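Histidine-rich glycoprotein (Oryctolagus cuniculus, PDB 4CCV) binds heme, heparin, heparan sulfate, thrombospondin, plasminogen and divalent metal ions as a plasma adapter protein implicated in regulating coagulation, fibrinolysis and angiogenesis, here represented by its second cystatin domain. Local coordinates at residues F14-D19 with N89-E94; F35-V40 with V56-R61; G75-D80 with I98-F103. One frame throughout, in Å; residues are numbered along the deposited sequence. Where two conformers were deposited one is given.

Contact 1: residues F14-D19 with N89-E94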
loop_
_atom_site.group_PDB
_atom_site.type_symbol
_atom_site.label_atom_id
_atom_site.label_comp_id
_atom_site.label_asym_id
_atom_site.label_seq_id
_atom_site.Cartn_x
_atom_site.Cartn_y
_atom_site.Cartn_z
ATOM N N PHE A 14 -9.825 5.014 -2.233
ATOM C CA PHE A 14 -8.523 4.985 -1.573
ATOM C C PHE A 14 -7.425 4.705 -2.579
ATOM O O PHE A 14 -6.262 4.685 -2.218
ATOM C CB PHE A 14 -8.553 3.993 -0.423
ATOM C CG PHE A 14 -9.388 4.487 0.714
ATOM C CD1 PHE A 14 -8.837 5.311 1.681
ATOM C CD2 PHE A 14 -10.736 4.228 0.749
ATOM C CE1 PHE A 14 -9.625 5.795 2.725
ATOM C CE2 PHE A 14 -11.543 4.747 1.751
ATOM C CZ PHE A 14 -10.988 5.536 2.741
ATOM N N ARG A 15 -7.786 4.547 -3.850
ATOM C CA ARG A 15 -6.790 4.207 -4.841
ATOM C C ARG A 15 -5.757 5.292 -5.025
ATOM O O ARG A 15 -4.569 5.021 -5.077
ATOM C CB ARG A 15 -7.388 3.838 -6.218
ATOM C CG ARG A 15 -6.286 3.169 -7.030
ATOM C CD ARG A 15 -6.754 2.598 -8.371
ATOM N NE ARG A 15 -5.579 1.978 -8.983
ATOM C CZ ARG A 15 -5.305 0.679 -8.970
ATOM N NH1 ARG A 15 -6.151 -0.203 -8.435
ATOM N NH2 ARG A 15 -4.181 0.265 -9.540
ATOM N N LYS A 16 -6.204 6.534 -5.059
ATOM C CA LYS A 16 -5.293 7.643 -5.223
ATOM C C LYS A 16 -4.348 7.776 -4.013
ATOM O O LYS A 16 -3.167 8.186 -4.146
ATOM C CB LYS A 16 -6.141 8.898 -5.433
ATOM C CG LYS A 16 -5.413 10.210 -5.311
ATOM C CD LYS A 16 -6.387 11.416 -5.228
ATOM C CE LYS A 16 -7.238 11.422 -3.923
ATOM N NZ LYS A 16 -6.486 11.419 -2.609
ATOM N N SER A 17 -4.891 7.464 -2.839
ATOM C CA SER A 17 -4.115 7.500 -1.618
ATOM C C SER A 17 -2.975 6.446 -1.713
ATOM O O SER A 17 -1.835 6.676 -1.239
ATOM C CB SER A 17 -5.023 7.286 -0.402
ATOM O OG SER A 17 -5.964 8.373 -0.175
ATOM N N ALA A 18 -3.311 5.275 -2.236
ATOM C CA ALA A 18 -2.302 4.196 -2.411
ATOM C C ALA A 18 -1.263 4.621 -3.409
ATOM O O ALA A 18 -0.094 4.428 -3.169
ATOM C CB ALA A 18 -2.944 2.850 -2.864
ATOM N N ASP A 19 -1.692 5.182 -4.551
ATOM C CA ASP A 19 -0.757 5.715 -5.556
ATOM C C ASP A 19 0.218 6.711 -4.940
ATOM O O ASP A 19 1.412 6.643 -5.173
ATOM C CB ASP A 19 -1.494 6.422 -6.724
ATOM C CG ASP A 19 -2.297 5.463 -7.612
ATOM O OD1 ASP A 19 -2.047 4.241 -7.604
ATOM O OD2 ASP A 19 -3.173 5.944 -8.365
ATOM N N ASN A 89 -12.526 15.322 3.383
ATOM C CA ASN A 89 -12.235 14.352 2.351
ATOM C C ASN A 89 -10.900 13.680 2.637
ATOM O O ASN A 89 -10.250 13.972 3.633
ATOM C CB ASN A 89 -12.210 15.055 0.988
ATOM C CG ASN A 89 -11.154 16.153 0.893
ATOM O OD1 ASN A 89 -9.986 16.046 1.366
ATOM N ND2 ASN A 89 -11.550 17.224 0.250
ATOM N N LEU A 90 -10.468 12.828 1.718
ATOM C CA LEU A 90 -9.268 12.002 1.889
ATOM C C LEU A 90 -8.006 12.644 1.408
ATOM O O LEU A 90 -6.953 12.034 1.519
ATOM C CB LEU A 90 -9.437 10.688 1.096
ATOM C CG LEU A 90 -10.561 9.826 1.656
ATOM C CD1 LEU A 90 -10.821 8.583 0.818
ATOM C CD2 LEU A 90 -10.259 9.508 3.124
ATOM N N GLU A 91 -8.087 13.866 0.881
ATOM C CA GLU A 91 -6.987 14.434 0.113
ATOM C C GLU A 91 -5.769 14.866 0.903
ATOM O O GLU A 91 -4.693 14.971 0.321
ATOM C CB GLU A 91 -7.430 15.661 -0.677
ATOM C CG GLU A 91 -8.683 15.457 -1.474
ATOM C CD GLU A 91 -8.515 14.378 -2.517
ATOM O OE1 GLU A 91 -7.899 14.689 -3.568
ATOM O OE2 GLU A 91 -9.004 13.229 -2.279
ATOM N N ASN A 92 -5.918 15.152 2.191
ATOM C CA ASN A 92 -4.890 15.887 2.903
ATOM C C ASN A 92 -4.608 15.328 4.301
ATOM O O ASN A 92 -4.774 15.992 5.325
ATOM C CB ASN A 92 -5.314 17.357 2.939
ATOM C CG ASN A 92 -5.358 17.964 1.560
ATOM O OD1 ASN A 92 -6.429 18.249 0.995
ATOM N ND2 ASN A 92 -4.188 18.120 0.972
ATOM N N PRO A 93 -4.141 14.096 4.350
ATOM C CA PRO A 93 -3.725 13.598 5.664
ATOM C C PRO A 93 -2.642 14.432 6.321
ATOM O O PRO A 93 -1.816 15.040 5.638
ATOM C CB PRO A 93 -3.261 12.167 5.371
ATOM C CG PRO A 93 -2.840 12.189 3.964
ATOM C CD PRO A 93 -3.816 13.149 3.257
ATOM N N GLU A 94 -2.699 14.518 7.649
ATOM C CA GLU A 94 -1.702 15.265 8.411
ATOM C C GLU A 94 -0.357 14.599 8.268
ATOM O O GLU A 94 0.681 15.269 8.266
ATOM C CB GLU A 94 -2.035 15.245 9.886
ATOM C CG GLU A 94 -3.380 15.867 10.220
ATOM C CD GLU A 94 -3.442 17.357 9.883
ATOM O OE1 GLU A 94 -2.517 18.081 10.328
ATOM O OE2 GLU A 94 -4.398 17.797 9.172
#

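Contact 2: residues F35-V40 with V56-R61. With GSH (glutathione), chain C; NAG (2-acetamido-2-deoxy-beta-D-glucopyranose), chain B.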
loop_
_atom_site.group_PDB
_atom_site.type_symbol
_atom_site.label_atom_id
_atom_site.label_comp_id
_atom_site.label_asym_id
_atom_site.label_seq_id
_atom_site.Cartn_x
_atom_site.Cartn_y
_atom_site.Cartn_z
ATOM N N PHE A 35 7.899 0.657 -9.330
ATOM C CA PHE A 35 6.739 -0.041 -8.787
ATOM C C PHE A 35 5.405 0.710 -9.077
ATOM O O PHE A 35 5.385 1.935 -9.183
ATOM C CB PHE A 35 6.908 -0.294 -7.275
ATOM C CG PHE A 35 7.674 -1.546 -6.915
ATOM C CD1 PHE A 35 8.989 -1.734 -7.297
ATOM C CD2 PHE A 35 7.078 -2.520 -6.143
ATOM C CE1 PHE A 35 9.693 -2.883 -6.951
ATOM C CE2 PHE A 35 7.770 -3.661 -5.751
ATOM C CZ PHE A 35 9.074 -3.858 -6.170
ATOM N N ARG A 36 4.321 -0.048 -9.234
ATOM C CA ARG A 36 2.965 0.516 -9.410
ATOM C C ARG A 36 1.953 -0.272 -8.600
ATOM O O ARG A 36 2.183 -1.418 -8.291
ATOM C CB ARG A 36 2.576 0.479 -10.862
ATOM C CG ARG A 36 3.553 1.234 -11.719
ATOM C CD ARG A 36 3.017 1.201 -13.131
ATOM N NE ARG A 36 3.814 1.963 -14.083
ATOM C CZ ARG A 36 3.551 2.014 -15.389
ATOM N NH1 ARG A 36 2.516 1.337 -15.900
ATOM N NH2 ARG A 36 4.326 2.744 -16.185
ATOM N N VAL A 37 0.879 0.393 -8.177
ATOM C CA VAL A 37 -0.160 -0.227 -7.379
ATOM C C VAL A 37 -0.893 -1.188 -8.270
ATOM O O VAL A 37 -1.216 -0.825 -9.440
ATOM C CB VAL A 37 -1.176 0.875 -6.869
ATOM C CG1 VAL A 37 -2.401 0.220 -6.242
ATOM C CG2 VAL A 37 -0.407 1.727 -5.873
ATOM N N ASP A 38 -1.145 -2.388 -7.735
ATOM C CA ASP A 38 -1.916 -3.403 -8.436
ATOM C C ASP A 38 -3.393 -3.156 -8.002
ATOM O O ASP A 38 -4.146 -2.533 -8.774
ATOM C CB ASP A 38 -1.398 -4.813 -8.127
ATOM C CG ASP A 38 -1.989 -5.870 -9.064
ATOM O OD1 ASP A 38 -2.994 -5.553 -9.763
ATOM O OD2 ASP A 38 -1.454 -7.011 -9.095
ATOM N N ARG A 39 -3.804 -3.614 -6.812
ATOM C CA ARG A 39 -5.209 -3.479 -6.343
ATOM C C ARG A 39 -5.163 -2.955 -4.913
ATOM O O ARG A 39 -4.253 -3.343 -4.144
ATOM C CB ARG A 39 -5.942 -4.815 -6.245
ATOM C CG ARG A 39 -6.183 -5.516 -7.552
ATOM C CD ARG A 39 -6.939 -6.828 -7.434
ATOM N NE ARG A 39 -6.864 -7.477 -8.765
ATOM C CZ ARG A 39 -6.166 -8.599 -9.057
ATOM N NH1 ARG A 39 -5.545 -9.300 -8.117
ATOM N NH2 ARG A 39 -6.143 -9.081 -10.301
ATOM N N VAL A 40 -6.138 -2.127 -4.541
ATOM C CA VAL A 40 -6.407 -1.839 -3.139
ATOM C C VAL A 40 -7.118 -3.050 -2.581
ATOM O O VAL A 40 -8.147 -3.439 -3.134
ATOM C CB VAL A 40 -7.259 -0.550 -2.982
ATOM C CG1 VAL A 40 -7.537 -0.274 -1.515
ATOM C CG2 VAL A 40 -6.497 0.632 -3.523
ATOM N N VAL A 56 -4.597 1.521 4.579
ATOM C CA VAL A 56 -4.917 1.160 3.214
ATOM C C VAL A 56 -3.941 0.071 2.847
ATOM O O VAL A 56 -2.761 0.373 2.749
ATOM C CB VAL A 56 -4.728 2.333 2.263
ATOM C CG1 VAL A 56 -5.053 1.918 0.828
ATOM C CG2 VAL A 56 -5.645 3.474 2.668
ATOM N N ASP A 57 -4.436 -1.159 2.629
ATOM C CA ASP A 57 -3.610 -2.349 2.328
ATOM C C ASP A 57 -3.737 -2.562 0.836
ATOM O O ASP A 57 -4.847 -2.654 0.334
ATOM C CB ASP A 57 -4.102 -3.628 3.030
ATOM C CG ASP A 57 -4.005 -3.557 4.560
ATOM O OD1 ASP A 57 -3.168 -2.780 4.993
ATOM O OD2 ASP A 57 -4.757 -4.217 5.315
ATOM N N PHE A 58 -2.608 -2.585 0.154
ATOM C CA PHE A 58 -2.583 -2.618 -1.306
ATOM C C PHE A 58 -1.488 -3.506 -1.860
ATOM O O PHE A 58 -0.465 -3.725 -1.187
ATOM C CB PHE A 58 -2.603 -1.195 -1.940
ATOM C CG PHE A 58 -1.434 -0.338 -1.647
ATOM C CD1 PHE A 58 -1.395 0.437 -0.496
ATOM C CD2 PHE A 58 -0.387 -0.238 -2.534
ATOM C CE1 PHE A 58 -0.341 1.294 -0.263
ATOM C CE2 PHE A 58 0.691 0.587 -2.289
ATOM C CZ PHE A 58 0.686 1.395 -1.160
ATOM N N SER A 59 -1.743 -4.092 -3.050
ATOM C CA SER A 59 -0.752 -4.890 -3.731
ATOM C C SER A 59 -0.015 -3.986 -4.685
ATOM O O SER A 59 -0.569 -2.975 -5.133
ATOM C CB SER A 59 -1.369 -6.078 -4.488
ATOM O OG SER A 59 -2.535 -5.697 -5.136
ATOM N N VAL A 60 1.240 -4.350 -4.947
ATOM C CA VAL A 60 2.109 -3.667 -5.886
ATOM C C VAL A 60 2.799 -4.640 -6.855
ATOM O O VAL A 60 2.915 -5.806 -6.547
ATOM C CB VAL A 60 3.155 -2.803 -5.143
ATOM C CG1 VAL A 60 2.434 -1.687 -4.361
ATOM C CG2 VAL A 60 4.087 -3.629 -4.219
ATOM N N ARG A 61 3.273 -4.128 -7.990
ATOM C CA ARG A 61 4.084 -4.883 -8.932
ATOM C C ARG A 61 5.382 -4.150 -9.222
ATOM O O ARG A 61 5.424 -2.929 -9.314
ATOM C CB ARG A 61 3.351 -5.054 -10.271
ATOM C CG ARG A 61 2.125 -5.937 -10.204
ATOM C CD ARG A 61 2.450 -7.332 -9.676
ATOM N NE ARG A 61 1.317 -8.248 -9.879
ATOM C CZ ARG A 61 1.421 -9.550 -10.182
ATOM N NH1 ARG A 61 2.620 -10.105 -10.338
ATOM N NH2 ARG A 61 0.318 -10.288 -10.359
HETATM N N1 GSH C . -0.549 -5.712 -13.155
HETATM C CA1 GSH C . -1.318 -4.539 -13.501
HETATM C C1 GSH C . -1.630 -4.617 -14.991
HETATM O O11 GSH C . -2.229 -5.651 -15.402
HETATM O O12 GSH C . -1.310 -3.735 -15.805
HETATM C CB1 GSH C . -0.508 -3.402 -12.893
HETATM C CG1 GSH C . -0.521 -2.136 -13.730
HETATM C CD1 GSH C . 0.683 -1.987 -14.633
HETATM O OE1 GSH C . 0.846 -0.881 -15.050
HETATM N N2 GSH C . 1.577 -2.955 -14.974
HETATM C CA2 GSH C . 2.717 -2.586 -15.827
HETATM C C2 GSH C . 2.413 -2.385 -17.303
HETATM O O2 GSH C . 3.247 -1.769 -17.963
HETATM C CB2 GSH C . 3.822 -3.611 -15.652
HETATM S SG2 GSH C . 4.124 -3.770 -13.860
HETATM N N3 GSH C . 1.290 -2.931 -17.820
HETATM C CA3 GSH C . 0.960 -3.023 -19.254
HETATM C C3 GSH C . 1.143 -1.728 -20.019
HETATM O O31 GSH C . 0.493 -0.723 -19.645
HETATM O O32 GSH C . 1.941 -1.709 -20.992
HETATM C C1 NAG B . 12.539 -4.947 -8.860
HETATM C C2 NAG B . 13.361 -5.048 -7.601
HETATM C C3 NAG B . 14.753 -4.564 -7.957
HETATM C C4 NAG B . 15.372 -5.266 -9.137
HETATM C C5 NAG B . 14.462 -5.257 -10.355
HETATM C C6 NAG B . 14.963 -6.240 -11.452
HETATM C C7 NAG B . 12.590 -4.584 -5.283
HETATM C C8 NAG B . 12.175 -3.556 -4.232
HETATM N N2 NAG B . 12.912 -4.184 -6.510
HETATM O O3 NAG B . 15.551 -4.742 -6.839
HETATM O O4 NAG B . 16.482 -4.487 -9.483
HETATM O O5 NAG B . 13.135 -5.611 -9.975
HETATM O O6 NAG B . 15.112 -7.513 -10.811
HETATM O O7 NAG B . 12.544 -5.754 -4.960
#

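Contact 3: residues G75-D80 with I98-F103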
loop_
_atom_site.group_PDB
_atom_site.type_symbol
_atom_site.label_atom_id
_atom_site.label_comp_id
_atom_site.label_asym_id
_atom_site.label_seq_id
_atom_site.Cartn_x
_atom_site.Cartn_y
_atom_site.Cartn_z
ATOM N N GLY A 75 4.258 -7.339 -4.300
ATOM C CA GLY A 75 4.466 -6.862 -2.940
ATOM C C GLY A 75 3.171 -6.514 -2.268
ATOM O O GLY A 75 2.161 -6.301 -2.925
ATOM N N PHE A 76 3.195 -6.425 -0.942
ATOM C CA PHE A 76 2.066 -5.864 -0.223
ATOM C C PHE A 76 2.585 -4.622 0.498
ATOM O O PHE A 76 3.690 -4.677 1.049
ATOM C CB PHE A 76 1.554 -6.905 0.821
ATOM C CG PHE A 76 0.582 -7.922 0.302
ATOM C CD1 PHE A 76 -0.521 -7.552 -0.446
ATOM C CD2 PHE A 76 0.742 -9.291 0.607
ATOM C CE1 PHE A 76 -1.412 -8.479 -0.900
ATOM C CE2 PHE A 76 -0.191 -10.219 0.170
ATOM C CZ PHE A 76 -1.255 -9.821 -0.621
ATOM N N CYS A 77 1.778 -3.541 0.542
ATOM C CA CYS A 77 2.064 -2.352 1.300
ATOM C C CYS A 77 0.886 -2.034 2.199
ATOM O O CYS A 77 -0.268 -2.377 1.907
ATOM C CB CYS A 77 2.355 -1.132 0.424
ATOM S SG CYS A 77 3.672 -1.341 -0.794
ATOM N N ARG A 78 1.201 -1.375 3.313
ATOM C CA ARG A 78 0.192 -0.745 4.140
ATOM C C ARG A 78 0.585 0.716 4.281
ATOM O O ARG A 78 1.704 1.007 4.671
ATOM C CB ARG A 78 0.100 -1.386 5.542
ATOM C CG ARG A 78 -0.786 -0.583 6.489
ATOM C CD ARG A 78 -1.175 -1.290 7.779
ATOM N NE ARG A 78 -2.232 -2.251 7.485
ATOM C CZ ARG A 78 -2.872 -2.970 8.401
ATOM N NH1 ARG A 78 -2.534 -2.903 9.684
ATOM N NH2 ARG A 78 -3.823 -3.823 8.033
ATOM N N ALA A 79 -0.361 1.602 3.990
ATOM C CA ALA A 79 -0.244 3.016 4.242
ATOM C C ALA A 79 -1.174 3.402 5.367
ATOM O O ALA A 79 -2.393 3.219 5.308
ATOM C CB ALA A 79 -0.560 3.836 2.991
ATOM N N ASP A 80 -0.603 4.043 6.355
ATOM C CA ASP A 80 -1.370 4.528 7.477
ATOM C C ASP A 80 -1.609 6.002 7.218
ATOM O O ASP A 80 -0.671 6.794 7.360
ATOM C CB ASP A 80 -0.613 4.338 8.783
ATOM C CG ASP A 80 -1.231 5.145 9.958
ATOM O OD1 ASP A 80 -2.364 5.724 9.854
ATOM O OD2 ASP A 80 -0.548 5.235 10.989
ATOM N N ILE A 98 4.256 4.483 5.621
ATOM C CA ILE A 98 4.165 3.369 4.686
ATOM C C ILE A 98 5.304 2.350 4.819
ATOM O O ILE A 98 6.500 2.696 4.928
ATOM C CB ILE A 98 4.042 3.869 3.237
ATOM C CG1 ILE A 98 4.296 2.746 2.221
ATOM C CG2 ILE A 98 4.957 5.035 2.953
ATOM C CD1 ILE A 98 3.665 3.129 0.923
ATOM N N SER A 99 4.906 1.103 4.838
ATOM C CA SER A 99 5.800 -0.039 4.713
ATOM C C SER A 99 5.341 -0.957 3.597
ATOM O O SER A 99 4.155 -1.095 3.359
ATOM C CB SER A 99 5.807 -0.843 6.036
ATOM O OG SER A 99 6.531 -0.043 6.938
ATOM N N CYS A 100 6.315 -1.635 2.994
ATOM C CA CYS A 100 6.115 -2.561 1.943
ATOM C C CYS A 100 7.010 -3.808 2.122
ATOM O O CYS A 100 8.119 -3.716 2.701
ATOM C CB CYS A 100 6.475 -1.949 0.600
ATOM S SG CYS A 100 5.434 -0.528 0.019
ATOM N N GLU A 101 6.539 -4.926 1.577
ATOM C CA GLU A 101 7.287 -6.193 1.600
ATOM C C GLU A 101 7.099 -6.800 0.218
ATOM O O GLU A 101 5.981 -6.740 -0.305
ATOM C CB GLU A 101 6.662 -7.124 2.617
ATOM C CG GLU A 101 6.851 -6.688 4.054
ATOM C CD GLU A 101 8.308 -6.751 4.521
ATOM O OE1 GLU A 101 9.074 -7.598 3.995
ATOM O OE2 GLU A 101 8.669 -5.954 5.416
ATOM N N VAL A 102 8.154 -7.371 -0.353
ATOM C CA VAL A 102 8.132 -7.881 -1.715
ATOM C C VAL A 102 8.278 -9.411 -1.663
ATOM O O VAL A 102 8.832 -9.958 -0.709
ATOM C CB VAL A 102 9.296 -7.273 -2.477
ATOM C CG1 VAL A 102 9.425 -7.855 -3.856
ATOM C CG2 VAL A 102 9.078 -5.790 -2.590
ATOM N N PHE A 103 7.740 -10.056 -2.675
ATOM C CA PHE A 103 7.683 -11.508 -2.796
ATOM C C PHE A 103 8.206 -11.780 -4.216
ATOM O O PHE A 103 7.490 -11.511 -5.192
ATOM C CB PHE A 103 6.233 -12.005 -2.664
ATOM C CG PHE A 103 6.085 -13.523 -2.652
ATOM C CD1 PHE A 103 6.740 -14.313 -1.682
ATOM C CD2 PHE A 103 5.246 -14.158 -3.537
ATOM C CE1 PHE A 103 6.570 -15.695 -1.647
ATOM C CE2 PHE A 103 5.102 -15.549 -3.514
ATOM C CZ PHE A 103 5.761 -16.302 -2.575
#

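Contact 1: residues F14-D19 with N89-E94
A CH-pi contact and a surface salt bridge, F14 with L90 and K16 with E91, fasten the start of helix 15-27 to the loop between strands 73-84 and 95-104. The inner layer is apolar. One methyl of L90, CD1, sits over a face of the F14 ring, 3.7 Å from the ring centroid. It is displaced from the centre toward the rim beside CE1 and CZ, so that CE1 of F14 is 3.6 Å from CD1 of L90. The second methyl, CD2, is near the same two ring atoms, CE1 and CZ, but less closely, its distance to CE1 of F14 being 3.8 Å. The side chains cross at about a right angle, and CD1 is the methyl over the face.

The contact belongs to the cystatin fold, in which one long helix lies across an antiparallel sheet. F14 also meets the ring of Y54 and touches V43 and V56 on the sheet, while L90 touches F83.

Nearer the solvent, K16 turns at chi3 (66°), which carries CE aside, and bends again at chi4 to set NZ 3.1 Å from OE2 of E91. The glutamate backbone carries CB away from the helix, but a bend at chi2 (-62°) swings CD back, and the two chains meet crosswise. The loop has its own internal bond: OD1 of N89 accepts from N of E91 at 2.9 Å, the donor standing above the carbonyl plane. That closure is an Asx turn, in which N89 reaches over L90 to the amide of E91.

Contact 2: residues F35-V40 with V56-R61
Strands 35-40 and 56-61 run antiparallel, their short axes at 139° and 4.2 Å apart at closest approach, with a beta bulge interrupting the register. They belong to the hairpin of strands 35-47 and 51-62 in the cystatin sheet. R36 faces R61 as a hydrogen-bonded pair and V37 faces V60 as a non-hydrogen-bonded one, but V40 then lies against F58. D38 and R39 therefore share S59 as their partner. N of D38 donates to O of S59 at 2.7 Å, and N of S59 donates to O of R39.

The serine side chain takes part in the irregularity. With OG between the backbone N and the carbonyl carbon (chi1 42°), that oxygen accepts from N of R39 at 3.0 Å and is also hydrogen-bonded to E41, so the backbone N-H at the bulge is met by a side chain.

D38 and R61 lie side by side, pointing the same way. NE of R61 gives a nearly straight bond to OD2 of D38, 3.1 Å long, close to the guanidinium plane but from above the carboxylate plane; NH1 of R61 has a second partner in the carbonyl of A73.

On the helix side, CG2 of V37 meets CD2 of the F58 ring at 3.9 Å, and A18 also touches this phenylalanine. At the strand end, CG2 of V60 approaches the F35 ring at its edge, while CE1 of F35 comes 3.5 Å from N2 of the glycan's N-acetylglucosamine.

R36 and R61 line the glutathione pocket together with C63 and S66. CB of R61 is 3.9 Å from the glutathione sulfur SG2, and the extended R36 donates in its guanidinium plane from NH1 to glutathione OE1 at 2.9 Å.

Contact 3: residues G75-D80 with I98-F103
C77 and C100 point to the same face of the sheet from a non-hydrogen-bonded pair, and there their sulfur atoms join. This disulfide staples the hairpin of strands 73-84 and 95-104, the last two of the cystatin sheet, much as type 2 cystatins link the corresponding strands. In both cysteines SG lies beside the backbone N, chi1 being -55° in C77 and -65° in C100. SG of C77 is bonded to SG of C100 at 2.1 Å, with a torsion of 103° about the bond, and SG of C77 stands 3.2 Å from CB of C100.

A79 and I98 share the disulfide's face. Helix 15-27 lies against this side: A21 is touched by A79 and I98, and Y25 by I98 and C100. Strand 51-62 borders C77 through F58 and V60, so the disulfide is buried between sheet and helix.

The other face, with F76, R78, S99 and E101, is exposed and mixed in character. F76 stands across from E101, and R78 from S99, but the ends of F76, R78 and E101 turn away from the neighbouring strand. The guanidinium of R78 finds its salt bridge with D57 in the adjoining strand. The hydrogen bonds between the two segments all run from backbone to backbone.

CA of G75 lies 3.0 Å from O of E101, a close approach at the end of the ladder. Two reciprocal pairs of bonds follow: F76 with E101, where N of F76 reaches O of E101 at 2.9 Å, and R78 with S99, where N of R78 meets O of S99 at 3.0 Å and N of S99 reaches O of R78 at 3.2 Å.

Contacts 2 and 3, about 8 Å apart between centres, are neighbouring hairpins of one sheet, joined through the adjoining strands 51-62 and 73-84: N of C77 probably donates to O of F58 over 2.8 Å, and NE of R78 bridges to OD1 of D57 at 2.7 Å. Residues R15 and A18 of the helix in contact 1, whose centre is about 14 Å from that of contact 2, also reach contact 2, with NH2 of R15 2.9 Å from O of D38 at the bulge and CB of A18 packed on F58. Contacts 1 and 3, about 16 Å apart, do not touch except through adjoining sequence. Glutathione meets contact 2, whereas the glycan reaches both F35 there and V102 of contact 3.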